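Local structure of Apc35852 (Geobacillus stearothermophilus, 1U9C) at residues K23-L28 with V55-S61; V47-G53 with L76-L82; T153-E159 with T202-P206. The protein is of unknown function but belongs to the DJ-1/PfpI family, whose members include chaperones and cysteine proteases, and probably shares the reactive-cysteine chemistry of that family. The contacts are given in a common frame with arbitrary orientation. Numbering follows the deposited sequence.

Contact 1. Residues K23-L28 with V55-S61; sequences KTGLWL and VPLDPRS
The indole of Trp27 lies over Ser61, whose CB sits 3.5 Å from the centroid of the Trp27 five-membered ring, 16° off the normal, a CH-pi contact over the face. The single beta bridge between Leu26 and Leu57, CA to CA 4.6 Å, illustrates how two irregular loops can be joined by very little sheet-like pairing. Both backbones are extended here: Leu26 N donates to Pro56 O at 2.9 Å and Asp58 N to Leu26 O at 2.8 Å. Gly25 (phi 162°, psi -155°) packs its CA 3.5 Å from Pro56 O, where a CB would clash. Beyond the bridge, 58-61 folds into a turn, Ser61 N reaching Asp58 O at 2.9 Å; Ser61 OG (chi1 p) also donates to Asp58 O at 2.8 Å and accepts from Leu28 N at 3.1 Å. Asp58 (chi1 t) forms an Asx turn, OD1 taking Arg60 N at 2.8 Å, while Thr24 OG1 donates to Asp58 OD2 at 2.8 Å. One water spans Lys23 O and Asp58 OD1, another Thr24 O and Leu57 O. Leu26 CD2 meets Leu57 CD2 at 3.8 Å and Val55 CG1 at 3.9 Å, next to Val12 of strand 7-12. The chemistry implies a join held largely by directional hydrogen bonds, with the Asp58 carboxylate serving both its own turn and the facing loop.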
loop_
_atom_site.group_PDB
_atom_site.type_symbol
_atom_site.label_atom_id
_atom_site.label_comp_id
_atom_site.label_asym_id
_atom_site.label_seq_id
_atom_site.Cartn_x
_atom_site.Cartn_y
_atom_site.Cartn_z
ATOM N N LYS A 23 -0.974 -19.668 -2.308
ATOM C CA LYS A 23 -0.548 -18.586 -3.240
ATOM C C LYS A 23 -1.193 -17.285 -2.886
ATOM O O LYS A 23 -2.301 -17.252 -2.322
ATOM C CB LYS A 23 -1.015 -18.888 -4.683
ATOM C CG LYS A 23 -0.695 -20.292 -5.086
ATOM C CD LYS A 23 0.733 -20.726 -4.787
ATOM C CE LYS A 23 1.713 -20.292 -5.836
ATOM N NZ LYS A 23 2.808 -21.280 -5.870
ATOM N N THR A 24 -0.530 -16.225 -3.323
ATOM C CA THR A 24 -1.046 -14.897 -3.080
ATOM C C THR A 24 -0.843 -13.998 -4.283
ATOM O O THR A 24 -0.717 -14.403 -5.430
ATOM C CB THR A 24 -0.423 -14.419 -1.801
ATOM O OG1 THR A 24 -0.976 -13.188 -1.359
ATOM C CG2 THR A 24 1.108 -14.283 -1.873
ATOM N N GLY A 25 -0.912 -12.705 -3.997
ATOM C CA GLY A 25 -0.754 -11.603 -4.977
ATOM C C GLY A 25 -1.320 -10.325 -4.386
ATOM O O GLY A 25 -1.326 -10.169 -3.217
ATOM N N LEU A 26 -1.729 -9.425 -5.265
ATOM C CA LEU A 26 -2.403 -8.178 -4.885
ATOM C C LEU A 26 -3.800 -8.467 -4.426
ATOM O O LEU A 26 -4.523 -9.290 -5.012
ATOM C CB LEU A 26 -2.479 -7.294 -6.129
ATOM C CG LEU A 26 -3.455 -6.123 -6.058
ATOM C CD1 LEU A 26 -3.097 -5.077 -5.048
ATOM C CD2 LEU A 26 -3.547 -5.516 -7.466
ATOM N N TRP A 27 -4.224 -7.826 -3.334
ATOM C CA TRP A 27 -5.608 -7.886 -2.922
ATOM C C TRP A 27 -6.400 -6.877 -3.764
ATOM O O TRP A 27 -6.277 -5.676 -3.549
ATOM C CB TRP A 27 -5.799 -7.553 -1.427
ATOM C CG TRP A 27 -7.107 -7.985 -0.940
ATOM C CD1 TRP A 27 -8.288 -7.279 -0.993
ATOM C CD2 TRP A 27 -7.435 -9.274 -0.439
ATOM N NE1 TRP A 27 -9.323 -8.062 -0.510
ATOM C CE2 TRP A 27 -8.811 -9.284 -0.184
ATOM C CE3 TRP A 27 -6.682 -10.424 -0.175
ATOM C CZ2 TRP A 27 -9.447 -10.399 0.323
ATOM C CZ3 TRP A 27 -7.333 -11.532 0.326
ATOM C CH2 TRP A 27 -8.661 -11.511 0.563
ATOM N N LEU A 28 -7.158 -7.375 -4.711
ATOM C CA LEU A 28 -7.740 -6.552 -5.766
ATOM C C LEU A 28 -8.419 -5.282 -5.276
ATOM O O LEU A 28 -8.130 -4.174 -5.778
ATOM C CB LEU A 28 -8.644 -7.403 -6.658
ATOM C CG LEU A 28 -9.322 -6.609 -7.762
ATOM C CD1 LEU A 28 -8.367 -5.906 -8.729
ATOM C CD2 LEU A 28 -10.242 -7.580 -8.503
ATOM N N VAL A 55 -0.172 -8.080 -13.167
ATOM C CA VAL A 55 -0.096 -8.277 -11.742
ATOM C C VAL A 55 -0.937 -9.462 -11.327
ATOM O O VAL A 55 -2.122 -9.562 -11.679
ATOM C CB VAL A 55 -0.559 -7.022 -11.095
ATOM C CG1 VAL A 55 -0.818 -7.201 -9.638
ATOM C CG2 VAL A 55 0.461 -5.924 -11.319
ATOM N N PRO A 56 -0.418 -10.379 -10.533
ATOM C CA PRO A 56 -1.203 -11.508 -10.043
ATOM C C PRO A 56 -2.098 -11.074 -8.896
ATOM O O PRO A 56 -1.705 -10.258 -8.060
ATOM C CB PRO A 56 -0.123 -12.473 -9.511
ATOM C CG PRO A 56 0.967 -11.553 -9.027
ATOM C CD PRO A 56 0.970 -10.380 -10.024
ATOM N N LEU A 57 -3.304 -11.623 -8.849
ATOM C CA LEU A 57 -4.235 -11.270 -7.818
ATOM C C LEU A 57 -4.314 -12.407 -6.793
ATOM O O LEU A 57 -4.327 -13.585 -7.170
ATOM C CB LEU A 57 -5.625 -11.044 -8.445
ATOM C CG LEU A 57 -5.631 -9.948 -9.538
ATOM C CD1 LEU A 57 -7.054 -9.745 -10.167
ATOM C CD2 LEU A 57 -5.067 -8.628 -8.944
ATOM N N ASP A 58 -4.417 -12.051 -5.542
ATOM C CA ASP A 58 -4.639 -13.046 -4.484
ATOM C C ASP A 58 -5.934 -13.728 -4.826
ATOM O O ASP A 58 -6.954 -13.053 -5.019
ATOM C CB ASP A 58 -4.699 -12.420 -3.137
ATOM C CG ASP A 58 -4.738 -13.431 -2.016
ATOM O OD1 ASP A 58 -5.651 -14.272 -1.998
ATOM O OD2 ASP A 58 -3.790 -13.499 -1.161
ATOM N N PRO A 59 -5.991 -15.056 -4.877
ATOM C CA PRO A 59 -7.211 -15.732 -5.253
ATOM C C PRO A 59 -8.359 -15.499 -4.324
ATOM O O PRO A 59 -9.496 -15.576 -4.777
ATOM C CB PRO A 59 -6.806 -17.201 -5.274
ATOM C CG PRO A 59 -5.410 -17.293 -4.971
ATOM C CD PRO A 59 -4.876 -15.994 -4.681
ATOM N N ARG A 60 -8.129 -15.171 -3.069
ATOM C CA ARG A 60 -9.249 -14.905 -2.173
ATOM C C ARG A 60 -9.888 -13.531 -2.432
ATOM O O ARG A 60 -10.896 -13.179 -1.844
ATOM C CB ARG A 60 -8.796 -15.030 -0.695
ATOM C CG ARG A 60 -8.448 -16.464 -0.297
ATOM C CD ARG A 60 -9.674 -17.347 -0.145
ATOM N NE ARG A 60 -10.671 -16.876 0.830
ATOM C CZ ARG A 60 -10.616 -17.073 2.152
ATOM N NH1 ARG A 60 -9.629 -17.777 2.709
ATOM N NH2 ARG A 60 -11.567 -16.580 2.922
ATOM N N SER A 61 -9.286 -12.738 -3.331
ATOM C CA SER A 61 -9.709 -11.356 -3.538
ATOM C C SER A 61 -10.424 -11.105 -4.878
ATOM O O SER A 61 -10.854 -9.987 -5.147
ATOM C CB SER A 61 -8.500 -10.387 -3.517
ATOM O OG SER A 61 -7.732 -10.378 -4.732
HETATM O O HOH W 1 -4.837 -16.680 -1.014
HETATM O O HOH W 2 -2.089 -15.391 -7.430
#

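Contact 2. Residues V47-G53 with L76-L82; sequences VASIQGG and LKHTARL
Small and branched apolar side chains occupy the middle: Ala48 CB lies 4.4 Å from both Ala80 CB and Leu82 CD1, and Ile50 CD1 is 4.4 Å from Leu82 CD2. The methyl Thr79 CG2 lies 3.8 Å from Val47 CG1. Ala48 and Ala80 share one face of the sheet; Ser49 and Arg81 project from the other. The strands run parallel, pairing Ala48 with Ala80 (CA to CA 4.4 Å) and Ser49 with Arg81 (5.5 Å). Their ladder alternates as parallel pairing requires: Ala80 N to Val47 O at 3.0 Å, Ser49 N to Ala80 O at 2.9 Å, Leu82 N to Ser49 O at 2.9 Å.

After Ser49, segment 47-53 turns back alongside 76-82. Gly52 (phi 76°) and Gly53 (phi 80°, psi -156°) adopt backbone angles suited to glycine, and Gly53 forms an antiparallel hydrogen-bonded pair with Thr79: Gly53 N to Thr79 O at 2.9 Å, Thr79 N to Gly53 O at 3.0 Å. The Thr79 side chain is held both by the returning Gly53 and by the strand residue Ser49, its OG1 (chi1 p) donating to Gly53 O at 2.8 Å and accepting from Ser49 OG (chi1 p) at 2.7 Å. At the outer edge a water bridges Ile50 O (2.7 Å) and Leu82 O (2.8 Å), while Arg81 leads its guanidinium away.

The contact pairs the two parallel strands of a beta-alpha-beta unit, strand 44-49, helix 70-75 and strand 80-81, the last forming one edge of the main sheet. Strand 7-12 flanks strand 44-49 on its other side; Val47 packs on Phe31 and Tyr35 of helix 28-40, and Leu82 on helix 109-120.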
loop_
_atom_site.group_PDB
_atom_site.type_symbol
_atom_site.label_atom_id
_atom_site.label_comp_id
_atom_site.label_asym_id
_atom_site.label_seq_id
_atom_site.Cartn_x
_atom_site.Cartn_y
_atom_site.Cartn_z
ATOM N N VAL A 47 0.131 3.656 -12.654
ATOM C CA VAL A 47 0.028 2.312 -12.103
ATOM C C VAL A 47 1.294 1.516 -12.302
ATOM O O VAL A 47 1.635 1.212 -13.420
ATOM C CB VAL A 47 -1.185 1.554 -12.722
ATOM C CG1 VAL A 47 -1.338 0.208 -12.076
ATOM C CG2 VAL A 47 -2.488 2.354 -12.562
ATOM N N ALA A 48 2.026 1.291 -11.233
ATOM C CA ALA A 48 3.269 0.567 -11.243
ATOM C C ALA A 48 3.208 -0.698 -10.402
ATOM O O ALA A 48 2.391 -0.845 -9.488
ATOM C CB ALA A 48 4.429 1.454 -10.788
ATOM N N SER A 49 4.106 -1.599 -10.714
ATOM C CA SER A 49 4.365 -2.760 -9.860
ATOM C C SER A 49 5.859 -2.940 -9.746
ATOM O O SER A 49 6.657 -2.340 -10.455
ATOM C CB SER A 49 3.620 -3.991 -10.338
ATOM O OG SER A 49 4.157 -4.431 -11.602
ATOM N N ILE A 50 6.277 -3.808 -8.833
ATOM C CA ILE A 50 7.697 -4.077 -8.680
ATOM C C ILE A 50 8.297 -4.533 -10.021
ATOM O O ILE A 50 9.407 -4.083 -10.416
ATOM C CB ILE A 50 7.876 -5.107 -7.554
ATOM C CG1 ILE A 50 7.404 -4.596 -6.204
ATOM C CG2 ILE A 50 9.356 -5.607 -7.544
ATOM C CD1 ILE A 50 8.047 -3.333 -5.705
ATOM N N GLN A 51 7.630 -5.451 -10.720
ATOM C CA GLN A 51 8.145 -6.007 -11.965
ATOM C C GLN A 51 7.655 -5.433 -13.250
ATOM O O GLN A 51 8.282 -5.656 -14.289
ATOM C CB GLN A 51 7.842 -7.497 -12.025
ATOM C CG GLN A 51 8.413 -8.281 -10.837
ATOM C CD GLN A 51 9.867 -8.423 -10.896
ATOM O OE1 GLN A 51 10.617 -7.444 -10.659
ATOM N NE2 GLN A 51 10.323 -9.644 -11.207
ATOM N N GLY A 52 6.564 -4.693 -13.198
ATOM C CA GLY A 52 5.844 -4.313 -14.379
ATOM C C GLY A 52 5.032 -5.472 -14.899
ATOM O O GLY A 52 5.133 -6.607 -14.419
ATOM N N GLY A 53 4.244 -5.218 -15.931
ATOM C CA GLY A 53 3.465 -6.281 -16.524
ATOM C C GLY A 53 2.196 -6.646 -15.810
ATOM O O GLY A 53 1.603 -5.827 -15.090
ATOM N N LEU A 76 -4.196 -3.229 -14.399
ATOM C CA LEU A 76 -3.281 -4.161 -13.747
ATOM C C LEU A 76 -2.700 -5.168 -14.684
ATOM O O LEU A 76 -1.746 -5.865 -14.311
ATOM C CB LEU A 76 -4.037 -4.901 -12.656
ATOM C CG LEU A 76 -4.395 -4.057 -11.465
ATOM C CD1 LEU A 76 -5.358 -4.812 -10.569
ATOM C CD2 LEU A 76 -3.128 -3.624 -10.684
ATOM N N LYS A 77 -3.215 -5.287 -15.899
ATOM C CA LYS A 77 -2.662 -6.249 -16.859
ATOM C C LYS A 77 -1.393 -5.726 -17.548
ATOM O O LYS A 77 -0.674 -6.524 -18.176
ATOM C CB LYS A 77 -3.734 -6.662 -17.922
ATOM C CG LYS A 77 -4.959 -7.264 -17.313
ATOM C CD LYS A 77 -5.761 -8.118 -18.292
ATOM C CE LYS A 77 -7.108 -8.438 -17.718
ATOM N NZ LYS A 77 -7.101 -9.106 -16.410
ATOM N N HIS A 78 -1.093 -4.436 -17.447
ATOM C CA HIS A 78 0.030 -3.823 -18.150
ATOM C C HIS A 78 0.625 -2.688 -17.352
ATOM O O HIS A 78 0.731 -1.551 -17.770
ATOM C CB HIS A 78 -0.384 -3.367 -19.583
ATOM C CG HIS A 78 -1.636 -2.559 -19.620
ATOM N ND1 HIS A 78 -2.850 -3.079 -20.028
ATOM C CD2 HIS A 78 -1.874 -1.283 -19.238
ATOM C CE1 HIS A 78 -3.777 -2.140 -19.892
ATOM N NE2 HIS A 78 -3.218 -1.041 -19.445
ATOM N N THR A 79 1.086 -3.043 -16.142
ATOM C CA THR A 79 1.662 -2.038 -15.242
ATOM C C THR A 79 3.055 -1.607 -15.668
ATOM O O THR A 79 3.798 -2.375 -16.292
ATOM C CB THR A 79 1.673 -2.535 -13.789
ATOM O OG1 THR A 79 2.560 -3.663 -13.666
ATOM C CG2 THR A 79 0.311 -2.951 -13.339
ATOM N N ALA A 80 3.432 -0.416 -15.240
ATOM C CA ALA A 80 4.800 0.067 -15.378
ATOM C C ALA A 80 5.699 -0.610 -14.354
ATOM O O ALA A 80 5.265 -0.927 -13.258
ATOM C CB ALA A 80 4.834 1.562 -15.190
ATOM N N ARG A 81 6.974 -0.797 -14.673
ATOM C CA ARG A 81 7.917 -1.307 -13.731
ATOM C C ARG A 81 8.434 -0.161 -12.895
ATOM O O ARG A 81 9.020 0.780 -13.419
ATOM C CB ARG A 81 9.056 -1.949 -14.489
ATOM C CG ARG A 81 10.110 -2.560 -13.631
ATOM C CD ARG A 81 11.124 -3.381 -14.430
ATOM N NE ARG A 81 11.804 -2.630 -15.475
ATOM C CZ ARG A 81 12.979 -2.020 -15.325
ATOM N NH1 ARG A 81 13.628 -2.083 -14.175
ATOM N NH2 ARG A 81 13.542 -1.359 -16.345
ATOM N N LEU A 82 8.319 -0.243 -11.580
ATOM C CA LEU A 82 8.737 0.836 -10.727
ATOM C C LEU A 82 10.213 1.167 -10.982
ATOM O O LEU A 82 11.037 0.299 -11.016
ATOM C CB LEU A 82 8.593 0.421 -9.275
ATOM C CG LEU A 82 8.868 1.488 -8.224
ATOM C CD1 LEU A 82 7.884 2.588 -8.331
ATOM C CD2 LEU A 82 8.962 0.845 -6.873
HETATM O O HOH W 3 11.264 -2.237 -9.920
#

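Contact 3. Residues T153-E159 with T202-P206; sequences TSFTDEE and TGQNP
A single buried carboxylate, that of Glu159, serves two jobs: it closes a capping box on its own helix and accepts from the side-chain amides of Gln204 and Asn205. Thr156 is the N-cap; Glu159 N donates to Thr156 OG1 (chi1 p) at 3.1 Å, and Thr156 N donates to Glu159 OE1 at 2.9 Å. Asn205 ND2 reaches Glu159 OE2 at 3.2 Å, and Gln204 NE2 makes weak hydrogen bonds to Glu159 OE1 and OE2, each 3.3 Å. The extended Gln204 side chain brings CG to 3.3 Å from Ser154 O, and its OE1 accepts from Gly187 N; Asn205 OD1 is hydrogen-bonded to Ser208 OG.

The backbones approach most closely at Ser154 and Gln204, CA to CA 4.2 Å. Thr153 N donates to Thr202 OG1 at 2.9 Å, and Thr153 OG1 is hydrogen-bonded to Val185 O. Gln204 O lies at the Phe155 ring edge and 3.3 Å from Phe155 CA, a CA-H...O contact. The Phe155 ring also meets that of His130, which follows Cys129 in sequence, oxidised here to 3-sulfinoalanine and probably the family's reactive cysteine. The contact thus joins a capping box to the end of strand 200-203 near that DJ-1/PfpI site.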
loop_
_atom_site.group_PDB
_atom_site.type_symbol
_atom_site.label_atom_id
_atom_site.label_comp_id
_atom_site.label_asym_id
_atom_site.label_seq_id
_atom_site.Cartn_x
_atom_site.Cartn_y
_atom_site.Cartn_z
ATOM N N THR A 153 -1.503 2.283 11.224
ATOM C CA THR A 153 -2.161 0.998 11.294
ATOM C C THR A 153 -1.712 0.104 10.168
ATOM O O THR A 153 -1.030 0.543 9.241
ATOM C CB THR A 153 -3.679 1.182 11.345
ATOM O OG1 THR A 153 -4.332 -0.028 11.735
ATOM C CG2 THR A 153 -4.298 1.568 10.018
ATOM N N SER A 154 -2.108 -1.162 10.252
ATOM C CA SER A 154 -1.837 -2.157 9.217
ATOM C C SER A 154 -2.673 -3.357 9.529
ATOM O O SER A 154 -3.287 -3.432 10.581
ATOM C CB SER A 154 -0.377 -2.590 9.138
ATOM O OG SER A 154 0.041 -3.391 10.264
ATOM N N PHE A 155 -2.552 -4.385 8.690
ATOM C CA PHE A 155 -3.093 -5.691 9.003
ATOM C C PHE A 155 -2.505 -6.096 10.342
ATOM O O PHE A 155 -1.315 -6.002 10.568
ATOM C CB PHE A 155 -2.647 -6.684 7.967
ATOM C CG PHE A 155 -3.521 -7.878 7.841
ATOM C CD1 PHE A 155 -4.753 -7.781 7.266
ATOM C CD2 PHE A 155 -3.053 -9.120 8.201
ATOM C CE1 PHE A 155 -5.515 -8.901 7.081
ATOM C CE2 PHE A 155 -3.820 -10.242 8.008
ATOM C CZ PHE A 155 -5.030 -10.129 7.441
ATOM N N THR A 156 -3.367 -6.511 11.242
ATOM C CA THR A 156 -2.920 -6.757 12.603
ATOM C C THR A 156 -2.409 -8.159 12.766
ATOM O O THR A 156 -2.763 -9.061 12.005
ATOM C CB THR A 156 -4.059 -6.510 13.613
ATOM O OG1 THR A 156 -5.161 -7.391 13.352
ATOM C CG2 THR A 156 -4.599 -5.092 13.552
ATOM N N ASP A 157 -1.614 -8.338 13.811
ATOM C CA ASP A 157 -1.114 -9.666 14.151
ATOM C C ASP A 157 -2.257 -10.605 14.445
ATOM O O ASP A 157 -2.180 -11.775 14.106
ATOM C CB ASP A 157 -0.207 -9.637 15.348
ATOM C CG ASP A 157 1.076 -8.884 15.111
ATOM O OD1 ASP A 157 1.420 -8.552 13.956
ATOM O OD2 ASP A 157 1.825 -8.609 16.084
ATOM N N GLU A 158 -3.310 -10.103 15.111
ATOM C CA GLU A 158 -4.533 -10.887 15.342
ATOM C C GLU A 158 -5.218 -11.338 14.062
ATOM O O GLU A 158 -5.617 -12.481 13.926
ATOM C CB GLU A 158 -5.550 -10.075 16.173
ATOM C CG GLU A 158 -6.807 -10.873 16.547
ATOM C CD GLU A 158 -7.943 -10.021 17.124
ATOM O OE1 GLU A 158 -7.899 -8.775 17.040
ATOM O OE2 GLU A 158 -8.893 -10.610 17.680
ATOM N N GLU A 159 -5.341 -10.432 13.098
ATOM C CA GLU A 159 -5.903 -10.777 11.801
ATOM C C GLU A 159 -5.007 -11.802 11.097
ATOM O O GLU A 159 -5.515 -12.755 10.537
ATOM C CB GLU A 159 -6.089 -9.540 10.925
ATOM C CG GLU A 159 -7.324 -8.720 11.295
ATOM C CD GLU A 159 -7.300 -7.270 10.817
ATOM O OE1 GLU A 159 -6.237 -6.609 10.919
ATOM O OE2 GLU A 159 -8.368 -6.758 10.409
ATOM N N THR A 202 -2.606 5.431 6.619
ATOM C CA THR A 202 -2.613 3.984 6.583
ATOM C C THR A 202 -3.976 3.464 6.884
ATOM O O THR A 202 -4.765 4.078 7.632
ATOM C CB THR A 202 -1.575 3.392 7.554
ATOM O OG1 THR A 202 -1.643 3.982 8.855
ATOM C CG2 THR A 202 -0.167 3.634 7.069
ATOM N N GLY A 203 -4.248 2.266 6.369
ATOM C CA GLY A 203 -5.534 1.580 6.535
ATOM C C GLY A 203 -5.270 0.143 6.955
ATOM O O GLY A 203 -4.257 -0.448 6.608
ATOM N N GLN A 204 -6.198 -0.456 7.683
ATOM C CA GLN A 204 -5.968 -1.750 8.343
ATOM C C GLN A 204 -6.208 -2.989 7.490
ATOM O O GLN A 204 -5.529 -3.979 7.640
ATOM C CB GLN A 204 -6.854 -1.801 9.585
ATOM C CG GLN A 204 -6.527 -2.924 10.542
ATOM C CD GLN A 204 -7.381 -2.894 11.759
ATOM O OE1 GLN A 204 -7.629 -1.826 12.301
ATOM N NE2 GLN A 204 -7.906 -4.039 12.136
ATOM N N ASN A 205 -7.196 -2.942 6.621
ATOM C CA ASN A 205 -7.654 -4.148 5.951
ATOM C C ASN A 205 -8.463 -3.799 4.684
ATOM O O ASN A 205 -8.619 -2.632 4.352
ATOM C CB ASN A 205 -8.448 -4.957 6.942
ATOM C CG ASN A 205 -9.478 -4.121 7.586
ATOM O OD1 ASN A 205 -10.042 -3.296 6.920
ATOM N ND2 ASN A 205 -9.679 -4.258 8.903
ATOM N N PRO A 206 -8.974 -4.793 3.958
ATOM C CA PRO A 206 -9.648 -4.486 2.696
ATOM C C PRO A 206 -10.797 -3.546 2.870
ATOM O O PRO A 206 -11.047 -2.702 2.044
ATOM C CB PRO A 206 -10.099 -5.874 2.182
ATOM C CG PRO A 206 -9.170 -6.789 2.761
ATOM C CD PRO A 206 -8.810 -6.241 4.137
#

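From the N terminus, the chain passes strand 7-12 and enters contact 1, which ties the loop before helix 28-40 to the loop after strand 44-49. Contact 2 opens on strand 44-49 before contact 1 closes, and itself closes after helix 70-75, joining edge strand 80-81 to strand 44-49, so the two loops cross. They also touch: Val55 N is 2.9 Å from Leu76 O, a probable hydrogen bond, and Leu76 CD1 packs 3.7 Å from Leu26 CD2. Contact 3 follows in series, linking the start of helix 157-163 to the end of strand 200-203, on the opposite side of the chain's centre from contact 2. Contact 1 touches it through Trp27 NE1, 3.5 Å from Pro206 CG.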